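Local coordinates for beta-glucanase (Podospora anserina, PDB 4LE4), which probably hydrolyses beta-glucans, including cellulose-type chains, as a family GH131 glycoside hydrolase, at residues A[5-9]-A[28-32]; A[88-92]-A[199-203]; A[95-101]-A[226-232]; A[181-187]-A[236-240]. Numbering follows the deposited sequence.

Contact 1 of 4, residues A[5-9]-A[28-32]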
loop_
_atom_site.group_PDB
_atom_site.type_symbol
_atom_site.label_atom_id
_atom_site.label_comp_id
_atom_site.label_asym_id
_atom_site.label_seq_id
_atom_site.Cartn_x
_atom_site.Cartn_y
_atom_site.Cartn_z
ATOM N N TRP A 5 -7.054 -13.268 1.802
ATOM C CA TRP A 5 -5.765 -13.134 2.456
ATOM C C TRP A 5 -5.833 -11.929 3.396
ATOM O O TRP A 5 -6.398 -10.888 3.062
ATOM C CB TRP A 5 -4.654 -12.964 1.415
ATOM C CG TRP A 5 -3.339 -12.499 2.006
ATOM C CD1 TRP A 5 -2.345 -13.272 2.525
ATOM C CD2 TRP A 5 -2.888 -11.139 2.102
ATOM N NE1 TRP A 5 -1.285 -12.481 2.934
ATOM C CE2 TRP A 5 -1.599 -11.165 2.684
ATOM C CE3 TRP A 5 -3.448 -9.902 1.741
ATOM C CZ2 TRP A 5 -0.847 -9.990 2.923
ATOM C CZ3 TRP A 5 -2.684 -8.705 1.981
ATOM C CH2 TRP A 5 -1.409 -8.783 2.563
ATOM N N ASP A 6 -5.293 -12.117 4.596
ATOM C CA ASP A 6 -5.308 -11.097 5.637
ATOM C C ASP A 6 -3.904 -10.547 5.902
ATOM O O ASP A 6 -3.003 -11.266 6.372
ATOM C CB ASP A 6 -5.861 -11.705 6.927
ATOM C CG ASP A 6 -6.391 -10.669 7.881
ATOM O OD1 ASP A 6 -5.820 -9.550 7.914
ATOM O OD2 ASP A 6 -7.363 -10.980 8.625
ATOM N N GLY A 7 -3.723 -9.251 5.634
ATOM C CA GLY A 7 -2.419 -8.677 5.858
ATOM C C GLY A 7 -2.473 -7.640 6.953
ATOM O O GLY A 7 -1.656 -6.730 6.966
ATOM N N ARG A 8 -3.393 -7.800 7.899
ATOM C CA ARG A 8 -3.523 -6.820 8.957
ATOM C C ARG A 8 -2.590 -6.949 10.153
ATOM O O ARG A 8 -2.682 -6.148 11.061
ATOM C CB ARG A 8 -4.979 -6.759 9.394
ATOM C CG ARG A 8 -5.813 -6.124 8.286
ATOM C CD ARG A 8 -7.265 -6.144 8.572
ATOM N NE ARG A 8 -7.840 -7.484 8.677
ATOM C CZ ARG A 8 -9.116 -7.702 8.975
ATOM N NH1 ARG A 8 -9.586 -8.945 9.050
ATOM N NH2 ARG A 8 -9.924 -6.676 9.213
ATOM N N PHE A 9 -1.710 -7.960 10.107
ATOM C CA PHE A 9 -0.673 -8.267 11.104
ATOM C C PHE A 9 -1.255 -8.760 12.441
ATOM O O PHE A 9 -0.523 -8.870 13.420
ATOM C CB PHE A 9 0.180 -7.021 11.393
ATOM C CG PHE A 9 0.767 -6.347 10.160
ATOM C CD1 PHE A 9 1.859 -6.886 9.510
ATOM C CD2 PHE A 9 0.236 -5.148 9.691
ATOM C CE1 PHE A 9 2.432 -6.240 8.396
ATOM C CE2 PHE A 9 0.808 -4.496 8.576
ATOM C CZ PHE A 9 1.904 -5.054 7.941
ATOM N N GLY A 28 3.919 -17.513 7.245
ATOM C CA GLY A 28 3.346 -16.237 7.627
ATOM C C GLY A 28 2.588 -15.588 6.483
ATOM O O GLY A 28 2.511 -16.145 5.395
ATOM N N PRO A 29 2.040 -14.392 6.699
ATOM C CA PRO A 29 1.268 -13.672 5.677
ATOM C C PRO A 29 2.011 -12.809 4.666
ATOM O O PRO A 29 1.403 -12.361 3.675
ATOM C CB PRO A 29 0.345 -12.818 6.516
ATOM C CG PRO A 29 1.282 -12.381 7.629
ATOM C CD PRO A 29 1.989 -13.689 7.993
ATOM N N TYR A 30 3.296 -12.558 4.912
ATOM C CA TYR A 30 4.067 -11.674 4.039
ATOM C C TYR A 30 5.450 -12.136 3.658
ATOM O O TYR A 30 6.211 -12.604 4.504
ATOM C CB TYR A 30 4.268 -10.307 4.712
ATOM C CG TYR A 30 3.081 -9.356 4.723
ATOM C CD1 TYR A 30 2.652 -8.722 3.552
ATOM C CD2 TYR A 30 2.428 -9.049 5.916
ATOM C CE1 TYR A 30 1.606 -7.792 3.583
ATOM C CE2 TYR A 30 1.373 -8.131 5.964
ATOM C CZ TYR A 30 0.974 -7.502 4.787
ATOM O OH TYR A 30 -0.020 -6.564 4.830
ATOM N N GLN A 31 5.802 -11.954 2.389
ATOM C CA GLN A 31 7.148 -12.249 1.956
ATOM C C GLN A 31 7.934 -10.964 2.303
ATOM O O GLN A 31 7.512 -9.831 1.960
ATOM C CB GLN A 31 7.213 -12.475 0.444
ATOM C CG GLN A 31 6.169 -13.423 -0.092
ATOM C CD GLN A 31 6.462 -13.821 -1.527
ATOM O OE1 GLN A 31 6.975 -13.019 -2.310
ATOM N NE2 GLN A 31 6.121 -15.070 -1.885
ATOM N N TYR A 32 9.074 -11.130 2.948
ATOM C CA TYR A 32 9.889 -9.991 3.328
ATOM C C TYR A 32 11.292 -10.134 2.741
ATOM O O TYR A 32 12.120 -10.906 3.241
ATOM C CB TYR A 32 9.919 -9.892 4.859
ATOM C CG TYR A 32 10.726 -8.707 5.341
ATOM C CD1 TYR A 32 10.371 -7.416 4.975
ATOM C CD2 TYR A 32 11.872 -8.893 6.099
ATOM C CE1 TYR A 32 11.163 -6.308 5.350
ATOM C CE2 TYR A 32 12.667 -7.792 6.488
ATOM C CZ TYR A 32 12.302 -6.519 6.102
ATOM O OH TYR A 32 13.085 -5.439 6.441
#
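Two aromatic residues swap hydrogen bonds here, each reaching a backbone carbonyl of the opposing segment: Trp5 NE1 donates to Pro29 O (2.8 Å) and Tyr30 OH to Gly7 O (2.7 Å). The exchange bridges the two sheets of the beta-sandwich, since Trp5 lies on strand 2-6 of one sheet and Tyr30 begins strand 30-34 of the other. Between these bonds the Trp5 edge meets the Tyr30 face in an offset edge-to-face pair, planes at 87° and centroids 5.0 Å apart. Trp5 and Tyr30 suit this buried spot because each fills space while its polar edge satisfies a carbonyl. Phe9 adds a third ring that only fills space, near parallel to Tyr30 (29°) but slid apart, so the two barely overlap. Gly7 must be small, because a CB would clash with both Tyr30 OH and Trp5 CH2. Beside it, Asp6 and Arg8 form a salt bridge, and the bend of an Asx turn is held where Arg8 N donates to Asp6 OD1 at 3.0 Å.

Contact 2 of 4, residues A[88-92]-A[199-203]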
loop_
_atom_site.group_PDB
_atom_site.type_symbol
_atom_site.label_atom_id
_atom_site.label_comp_id
_atom_site.label_asym_id
_atom_site.label_seq_id
_atom_site.Cartn_x
_atom_site.Cartn_y
_atom_site.Cartn_z
ATOM N N ALA A 88 -4.096 -18.355 -2.058
ATOM C CA ALA A 88 -5.433 -17.982 -2.496
ATOM C C ALA A 88 -5.378 -17.369 -3.897
ATOM O O ALA A 88 -4.369 -16.778 -4.275
ATOM C CB ALA A 88 -6.051 -16.997 -1.492
ATOM N N ALA A 89 -6.461 -17.511 -4.654
ATOM C CA ALA A 89 -6.551 -16.988 -6.019
ATOM C C ALA A 89 -6.857 -15.476 -6.028
ATOM O O ALA A 89 -7.920 -15.027 -6.476
ATOM C CB ALA A 89 -7.644 -17.750 -6.799
ATOM N N ILE A 90 -5.909 -14.693 -5.534
ATOM C CA ILE A 90 -6.094 -13.256 -5.467
ATOM C C ILE A 90 -5.914 -12.522 -6.785
ATOM O O ILE A 90 -6.129 -11.311 -6.840
ATOM C CB ILE A 90 -5.145 -12.666 -4.428
ATOM C CG1 ILE A 90 -3.703 -12.935 -4.843
ATOM C CG2 ILE A 90 -5.422 -13.308 -3.054
ATOM C CD1 ILE A 90 -2.703 -12.093 -4.051
ATOM N N ASN A 91 -5.538 -13.240 -7.847
ATOM C CA ASN A 91 -5.338 -12.626 -9.160
ATOM C C ASN A 91 -6.227 -13.220 -10.242
ATOM O O ASN A 91 -5.872 -13.224 -11.426
ATOM C CB ASN A 91 -3.876 -12.742 -9.599
ATOM C CG ASN A 91 -3.440 -14.186 -9.835
ATOM O OD1 ASN A 91 -3.896 -15.112 -9.156
ATOM N ND2 ASN A 91 -2.535 -14.376 -10.792
ATOM N N GLN A 92 -7.390 -13.705 -9.836
ATOM C CA GLN A 92 -8.333 -14.283 -10.776
ATOM C C GLN A 92 -9.742 -13.786 -10.475
ATOM O O GLN A 92 -10.158 -13.694 -9.311
ATOM C CB GLN A 92 -8.318 -15.807 -10.682
ATOM C CG GLN A 92 -6.982 -16.459 -10.959
ATOM C CD GLN A 92 -6.457 -16.235 -12.386
ATOM O OE1 GLN A 92 -7.221 -16.004 -13.325
ATOM N NE2 GLN A 92 -5.136 -16.328 -12.547
ATOM N N SER A 199 -2.225 -8.077 -15.638
ATOM C CA SER A 199 -1.502 -9.336 -15.764
ATOM C C SER A 199 -0.800 -9.459 -14.431
ATOM O O SER A 199 -0.084 -8.550 -14.016
ATOM C CB SER A 199 -0.489 -9.258 -16.915
ATOM O OG SER A 199 0.057 -10.533 -17.245
ATOM N N SER A 200 -1.033 -10.564 -13.740
ATOM C CA SER A 200 -0.425 -10.760 -12.432
ATOM C C SER A 200 -0.321 -12.228 -12.127
ATOM O O SER A 200 -1.153 -13.008 -12.581
ATOM C CB SER A 200 -1.283 -10.082 -11.359
ATOM O OG SER A 200 -0.867 -10.430 -10.047
ATOM N N ASN A 201 0.702 -12.604 -11.361
ATOM C CA ASN A 201 0.880 -14.003 -10.950
ATOM C C ASN A 201 0.326 -14.190 -9.539
ATOM O O ASN A 201 0.352 -15.299 -9.008
ATOM C CB ASN A 201 2.336 -14.379 -10.851
ATOM C CG ASN A 201 2.887 -14.085 -9.472
ATOM O OD1 ASN A 201 3.171 -14.995 -8.692
ATOM N ND2 ASN A 201 3.002 -12.806 -9.150
ATOM N N GLY A 202 -0.122 -13.112 -8.906
ATOM C CA GLY A 202 -0.658 -13.244 -7.556
ATOM C C GLY A 202 0.390 -13.095 -6.469
ATOM O O GLY A 202 0.046 -13.019 -5.298
ATOM N N ALA A 203 1.668 -13.088 -6.844
ATOM C CA ALA A 203 2.758 -12.904 -5.887
ATOM C C ALA A 203 3.480 -11.680 -6.406
ATOM O O ALA A 203 4.674 -11.718 -6.670
ATOM C CB ALA A 203 3.687 -14.089 -5.895
HETATM O O HOH W 1 -4.387 -12.644 -13.786
#
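An ST turn in residues 199-203 meets a type I beta turn running from Ala89 to Gln92. In the first, Gly202 N donates to Ser200 OG (3.0 Å); the same hydroxyl also pairs with Asp204, so the serine ties its loop together from within. In the second, Asn91 occupies the third position, where asparagine is at home, and its CA-to-CB bond points toward the opposing loop. Its amide spans the gap: Asn91 ND2 donates to Ser200 O at 2.6 Å, a short bond. Both segments are irregular loops at the surface of the beta-sandwich: 88-92 leads from strand 78-84 into strand 94-102, while the loop 199-203 leads from strand 188-195 into strand 205-207. The backbones come closest at Asn91 and Gly202, whose CA atoms are 5.0 Å apart. Gly202 has a positive phi of 89°, at which a side chain would jam against the carbonyl of Asn201, and a CB would also sit tightly against Asn91 OD1. Ile90 is the buried member of its turn: its side chain reaches Leu4 of strand 2-6, and Ile90 CD1 comes within 3.2 Å of Gly202 O. A water donates to Asn91 O at 2.8 Å and, weakly, to Ser200 O at 3.5 Å, lying beside the direct hydrogen bond from Asn91 ND2.

Contact 3 of 4, residues A[95-101]-A[226-232]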
loop_
_atom_site.group_PDB
_atom_site.type_symbol
_atom_site.label_atom_id
_atom_site.label_comp_id
_atom_site.label_asym_id
_atom_site.label_seq_id
_atom_site.Cartn_x
_atom_site.Cartn_y
_atom_site.Cartn_z
ATOM N N VAL A 95 -11.718 -9.306 -7.584
ATOM C CA VAL A 95 -11.090 -9.300 -6.263
ATOM C C VAL A 95 -10.962 -7.858 -5.784
ATOM O O VAL A 95 -10.760 -6.964 -6.601
ATOM C CB VAL A 95 -9.663 -9.885 -6.365
ATOM C CG1 VAL A 95 -9.057 -10.027 -4.988
ATOM C CG2 VAL A 95 -9.703 -11.225 -7.095
ATOM N N TYR A 96 -11.098 -7.627 -4.477
ATOM C CA TYR A 96 -10.963 -6.276 -3.928
ATOM C C TYR A 96 -9.700 -6.209 -3.086
ATOM O O TYR A 96 -9.525 -7.011 -2.164
ATOM C CB TYR A 96 -12.147 -5.939 -3.033
ATOM C CG TYR A 96 -13.462 -5.969 -3.766
ATOM C CD1 TYR A 96 -13.914 -4.852 -4.476
ATOM C CD2 TYR A 96 -14.252 -7.103 -3.741
ATOM C CE1 TYR A 96 -15.149 -4.880 -5.143
ATOM C CE2 TYR A 96 -15.467 -7.145 -4.405
ATOM C CZ TYR A 96 -15.908 -6.038 -5.097
ATOM O OH TYR A 96 -17.118 -6.113 -5.755
ATOM N N TYR A 97 -8.833 -5.246 -3.387
ATOM C CA TYR A 97 -7.570 -5.102 -2.663
ATOM C C TYR A 97 -7.669 -3.903 -1.731
ATOM O O TYR A 97 -7.731 -2.769 -2.186
ATOM C CB TYR A 97 -6.426 -4.873 -3.639
ATOM C CG TYR A 97 -5.899 -6.119 -4.273
ATOM C CD1 TYR A 97 -6.708 -6.885 -5.110
ATOM C CD2 TYR A 97 -4.581 -6.524 -4.061
ATOM C CE1 TYR A 97 -6.197 -8.030 -5.725
ATOM C CE2 TYR A 97 -4.066 -7.663 -4.665
ATOM C CZ TYR A 97 -4.881 -8.409 -5.501
ATOM O OH TYR A 97 -4.346 -9.511 -6.152
ATOM N N HIS A 98 -7.675 -4.159 -0.432
ATOM C CA HIS A 98 -7.814 -3.099 0.566
ATOM C C HIS A 98 -6.517 -2.645 1.232
ATOM O O HIS A 98 -5.571 -3.409 1.396
ATOM C CB HIS A 98 -8.671 -3.568 1.753
ATOM C CG HIS A 98 -10.132 -3.730 1.480
ATOM N ND1 HIS A 98 -10.678 -4.892 0.970
ATOM C CD2 HIS A 98 -11.175 -2.903 1.735
ATOM C CE1 HIS A 98 -11.995 -4.769 0.916
ATOM N NE2 HIS A 98 -12.320 -3.574 1.379
ATOM N N PHE A 99 -6.509 -1.385 1.647
ATOM C CA PHE A 99 -5.406 -0.825 2.438
ATOM C C PHE A 99 -5.746 0.577 2.883
ATOM O O PHE A 99 -6.536 1.260 2.245
ATOM C CB PHE A 99 -4.038 -0.848 1.734
ATOM C CG PHE A 99 -3.957 0.006 0.477
ATOM C CD1 PHE A 99 -4.459 -0.476 -0.715
ATOM C CD2 PHE A 99 -3.375 1.295 0.504
ATOM C CE1 PHE A 99 -4.405 0.286 -1.885
ATOM C CE2 PHE A 99 -3.314 2.082 -0.694
ATOM C CZ PHE A 99 -3.831 1.564 -1.875
ATOM N N SER A 100 -5.172 0.993 4.013
ATOM C CA SER A 100 -5.391 2.335 4.514
ATOM C C SER A 100 -3.963 2.898 4.643
ATOM O O SER A 100 -3.043 2.189 5.006
ATOM C CB SER A 100 -6.136 2.309 5.854
ATOM O OG SER A 100 -7.443 1.728 5.702
ATOM N N LEU A 101 -3.807 4.170 4.301
ATOM C CA LEU A 101 -2.515 4.845 4.290
ATOM C C LEU A 101 -2.586 6.236 4.912
ATOM O O LEU A 101 -3.563 6.939 4.722
ATOM C CB LEU A 101 -2.090 4.985 2.821
ATOM C CG LEU A 101 -0.789 5.717 2.503
ATOM C CD1 LEU A 101 0.404 4.881 2.949
ATOM C CD2 LEU A 101 -0.752 5.955 0.957
ATOM N N TRP A 226 0.408 2.412 7.678
ATOM C CA TRP A 226 -0.517 1.509 6.978
ATOM C C TRP A 226 -1.340 0.670 7.935
ATOM O O TRP A 226 -0.827 0.269 8.984
ATOM C CB TRP A 226 0.284 0.484 6.165
ATOM C CG TRP A 226 1.167 1.028 5.105
ATOM C CD1 TRP A 226 2.336 1.753 5.272
ATOM C CD2 TRP A 226 0.967 0.899 3.710
ATOM N NE1 TRP A 226 2.857 2.079 4.051
ATOM C CE2 TRP A 226 2.044 1.567 3.069
ATOM C CE3 TRP A 226 -0.021 0.286 2.925
ATOM C CZ2 TRP A 226 2.165 1.636 1.673
ATOM C CZ3 TRP A 226 0.101 0.362 1.526
ATOM C CH2 TRP A 226 1.185 1.030 0.924
ATOM N N SER A 227 -2.587 0.368 7.560
ATOM C CA SER A 227 -3.402 -0.554 8.361
ATOM C C SER A 227 -4.500 -1.102 7.456
ATOM O O SER A 227 -4.642 -0.658 6.317
ATOM C CB SER A 227 -4.004 0.121 9.605
ATOM O OG SER A 227 -4.892 1.171 9.312
ATOM N N GLY A 228 -5.227 -2.108 7.940
ATOM C CA GLY A 228 -6.325 -2.635 7.158
ATOM C C GLY A 228 -5.978 -3.180 5.789
ATOM O O GLY A 228 -6.768 -3.062 4.875
ATOM N N VAL A 229 -4.828 -3.799 5.654
ATOM C CA VAL A 229 -4.432 -4.374 4.376
ATOM C C VAL A 229 -4.976 -5.810 4.275
ATOM O O VAL A 229 -4.630 -6.639 5.090
ATOM C CB VAL A 229 -2.907 -4.455 4.280
ATOM C CG1 VAL A 229 -2.504 -5.070 2.912
ATOM C CG2 VAL A 229 -2.285 -3.022 4.465
ATOM N N TYR A 230 -5.831 -6.085 3.302
ATOM C CA TYR A 230 -6.370 -7.440 3.106
ATOM C C TYR A 230 -7.006 -7.543 1.721
ATOM O O TYR A 230 -7.245 -6.540 1.041
ATOM C CB TYR A 230 -7.379 -7.822 4.222
ATOM C CG TYR A 230 -8.695 -7.057 4.238
ATOM C CD1 TYR A 230 -9.852 -7.617 3.679
ATOM C CD2 TYR A 230 -8.798 -5.788 4.833
ATOM C CE1 TYR A 230 -11.080 -6.937 3.712
ATOM C CE2 TYR A 230 -10.023 -5.102 4.866
ATOM C CZ TYR A 230 -11.154 -5.697 4.302
ATOM O OH TYR A 230 -12.367 -5.063 4.351
ATOM N N ILE A 231 -7.248 -8.767 1.288
ATOM C CA ILE A 231 -7.818 -9.007 -0.030
ATOM C C ILE A 231 -9.057 -9.873 0.132
ATOM O O ILE A 231 -9.010 -10.895 0.810
ATOM C CB ILE A 231 -6.823 -9.739 -0.924
ATOM C CG1 ILE A 231 -5.580 -8.855 -1.171
ATOM C CG2 ILE A 231 -7.511 -10.068 -2.252
ATOM C CD1 ILE A 231 -4.352 -9.647 -1.740
ATOM N N GLU A 232 -10.158 -9.468 -0.492
ATOM C CA GLU A 232 -11.395 -10.229 -0.358
ATOM C C GLU A 232 -12.074 -10.427 -1.717
ATOM O O GLU A 232 -11.771 -9.731 -2.694
ATOM C CB GLU A 232 -12.320 -9.511 0.642
ATOM C CG GLU A 232 -13.246 -8.521 0.040
ATOM C CD GLU A 232 -13.997 -7.653 1.043
ATOM O OE1 GLU A 232 -14.499 -8.151 2.064
ATOM O OE2 GLU A 232 -14.108 -6.448 0.778
HETATM O O HOH W 2 -7.268 0.679 8.418
HETATM O O HOH W 3 -8.375 -0.797 4.740
#
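Strands 95-101 and 226-232 run antiparallel, their axes 4.4 Å apart at 177°, and rings, branched chains and small residues mesh across the seam. On the face with Tyr97, Leu101, Trp226 and Ile231, flat rings receive aliphatic bumps: Ile231 CG1 sits over the Tyr97 ring, 4.0 Å from its centroid, and Leu101 CD1 over the five-membered ring of Trp226, 3.9 Å from its centroid. On the other face His98 lies on Tyr230 in an offset stack, centroids 4.0 Å apart and planes at 9°, two flat shapes well matched for layering. Further along, Ser100, Ser227 and Gly228 are too small to fill the space between the strands' side chains, and two waters occupy it, one bridging Ser100 OG and Ser227 OG, the other Ser100 OG and Gly228 O. Ser100 OG also hydrogen-bonds Asn164, and Ser227 OG the backbone N of Asn52. Three hydrogen-bonded pairs, Tyr96-Glu232, His98-Tyr230 and Ser100-Ser227, hold the backbones, as in His98 N to Tyr230 O at 2.8 Å. Between the last two the register slips by one, a beta bulge that takes up Gly228, whose positive phi suits a residue without CB. Strand 94-102 is flanked on its far edge by strand 163-170, strand 222-233 by strands 2-6 and 61-66, while Phe99, Leu101 and Trp226 pack onto strand 115-120 of the second sheet, forming the sandwich core.

Contact 4 of 4, residues A[181-187]-A[236-240]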
loop_
_atom_site.group_PDB
_atom_site.type_symbol
_atom_site.label_atom_id
_atom_site.label_comp_id
_atom_site.label_asym_id
_atom_site.label_seq_id
_atom_site.Cartn_x
_atom_site.Cartn_y
_atom_site.Cartn_z
ATOM N N SER A 181 -12.193 6.354 0.831
ATOM C CA SER A 181 -12.819 7.181 1.851
ATOM C C SER A 181 -11.684 7.696 2.719
ATOM O O SER A 181 -10.561 7.211 2.637
ATOM C CB SER A 181 -13.788 6.402 2.737
ATOM O OG SER A 181 -13.062 5.575 3.615
ATOM N N THR A 182 -11.960 8.715 3.517
ATOM C CA THR A 182 -10.940 9.166 4.451
ATOM C C THR A 182 -11.545 8.996 5.834
ATOM O O THR A 182 -12.762 9.031 5.988
ATOM C CB THR A 182 -10.519 10.634 4.258
ATOM O OG1 THR A 182 -11.674 11.492 4.246
ATOM C CG2 THR A 182 -9.730 10.774 2.959
ATOM N N GLY A 183 -10.680 8.775 6.821
ATOM C CA GLY A 183 -11.121 8.627 8.203
ATOM C C GLY A 183 -12.002 7.442 8.509
ATOM O O GLY A 183 -11.656 6.304 8.238
ATOM N N SER A 184 -13.159 7.718 9.096
ATOM C CA SER A 184 -14.083 6.651 9.480
ATOM C C SER A 184 -15.176 6.404 8.478
ATOM O O SER A 184 -15.979 5.488 8.653
ATOM C CB SER A 184 -14.750 6.999 10.814
ATOM O OG SER A 184 -13.778 7.184 11.830
ATOM N N ASP A 185 -15.241 7.206 7.420
ATOM C CA ASP A 185 -16.342 7.011 6.477
ATOM C C ASP A 185 -16.234 5.750 5.622
ATOM O O ASP A 185 -15.138 5.310 5.309
ATOM C CB ASP A 185 -16.443 8.246 5.578
ATOM C CG ASP A 185 -16.662 9.514 6.381
ATOM O OD1 ASP A 185 -17.615 9.562 7.201
ATOM O OD2 ASP A 185 -15.890 10.466 6.197
ATOM N N PRO A 186 -17.377 5.153 5.251
ATOM C CA PRO A 186 -17.433 3.943 4.421
ATOM C C PRO A 186 -16.871 4.225 3.024
ATOM O O PRO A 186 -17.047 5.324 2.497
ATOM C CB PRO A 186 -18.929 3.656 4.298
ATOM C CG PRO A 186 -19.544 4.362 5.476
ATOM C CD PRO A 186 -18.730 5.604 5.624
ATOM N N LEU A 187 -16.225 3.228 2.434
ATOM C CA LEU A 187 -15.701 3.342 1.073
ATOM C C LEU A 187 -16.824 3.618 0.061
ATOM O O LEU A 187 -17.902 3.028 0.156
ATOM C CB LEU A 187 -15.054 2.018 0.645
ATOM C CG LEU A 187 -13.836 1.510 1.429
ATOM C CD1 LEU A 187 -13.428 0.123 0.911
ATOM C CD2 LEU A 187 -12.690 2.497 1.264
ATOM N N LEU A 236 -17.869 -6.464 -1.656
ATOM C CA LEU A 236 -16.950 -5.531 -1.033
ATOM C C LEU A 236 -17.407 -5.079 0.344
ATOM O O LEU A 236 -18.567 -4.714 0.550
ATOM C CB LEU A 236 -16.810 -4.304 -1.916
ATOM C CG LEU A 236 -16.071 -3.132 -1.274
ATOM C CD1 LEU A 236 -14.619 -3.517 -0.969
ATOM C CD2 LEU A 236 -16.147 -1.967 -2.223
ATOM N N THR A 237 -16.482 -5.091 1.288
ATOM C CA THR A 237 -16.777 -4.615 2.632
ATOM C C THR A 237 -16.442 -3.131 2.568
ATOM O O THR A 237 -15.280 -2.785 2.389
ATOM C CB THR A 237 -15.856 -5.288 3.645
ATOM O OG1 THR A 237 -16.174 -6.684 3.704
ATOM C CG2 THR A 237 -16.011 -4.672 4.999
ATOM N N THR A 238 -17.432 -2.256 2.714
ATOM C CA THR A 238 -17.161 -0.823 2.638
ATOM C C THR A 238 -16.796 -0.225 3.992
ATOM O O THR A 238 -16.272 0.875 4.063
ATOM C CB THR A 238 -18.352 -0.041 2.060
ATOM O OG1 THR A 238 -19.498 -0.263 2.878
ATOM C CG2 THR A 238 -18.638 -0.476 0.606
ATOM N N SER A 239 -17.085 -0.954 5.061
ATOM C CA SER A 239 -16.754 -0.503 6.403
ATOM C C SER A 239 -15.237 -0.456 6.594
ATOM O O SER A 239 -14.539 -1.434 6.317
ATOM C CB SER A 239 -17.319 -1.466 7.441
ATOM O OG SER A 239 -16.749 -1.161 8.703
ATOM N N VAL A 240 -14.720 0.649 7.096
ATOM C CA VAL A 240 -13.277 0.705 7.280
ATOM C C VAL A 240 -12.800 -0.201 8.415
ATOM O O VAL A 240 -11.600 -0.469 8.534
ATOM C CB VAL A 240 -12.774 2.163 7.518
ATOM C CG1 VAL A 240 -13.262 3.065 6.381
ATOM C CG2 VAL A 240 -13.253 2.702 8.858
HETATM O O HOH W 4 -16.630 2.750 7.701
#
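Val240 lies against the turn at 183-185, with Val240 CG1 only 3.1 Å from Asp185 O and Val240 CG2 3.9 Å from Ser184 O; a compact branched side chain covers these carbonyls closely. The turn is type II', and Gly183 adopts the positive phi its second position needs. Ser181 OG donates to Asp185 O at 2.7 Å, a small hydroxyl bracing the loop from inside. Beyond it, Leu187 N donates to Thr238 O (2.9 Å), the one direct hydrogen bond between the segments, and Pro186 CA makes a CA-H...O contact with the same Thr238 O at 3.3 Å. Leu187, buried, turns its apolar chain toward Leu236 (Leu187 CD1 to Leu236 CD1, 4.3 Å), and both also touch His98. A water joins Ser184 O to Val240 N. Residues 181-187 span the connecting loop of a beta hairpin, strands 175-182 and 188-195 at the margin of an antiparallel sheet, and the chain that follows strand 222-233 packs on it.

From the N terminus, contact 1 closes a short loop between residues 5-9 and 28-32, joining the two sheets before any other contact opens. The remaining three span long stretches and cross one another: 88-92 awaits 199-203, 95-101 awaits 226-232 and 181-187 awaits 236-240, each opening before the previous one has closed. Contact 3 lies between the others in space. It pairs with contact 1 through Gly7 N to Val229 O and Trp5 O to Ile231 N, meets contact 2 where Ile90 O accepts from Tyr97 OH, and touches contact 4 through Glu232 and His98 with Thr237. Contact 2 joins two surface loops, and contact 4 ties the chain following strand 222-233 to the hairpin loop at 183-187.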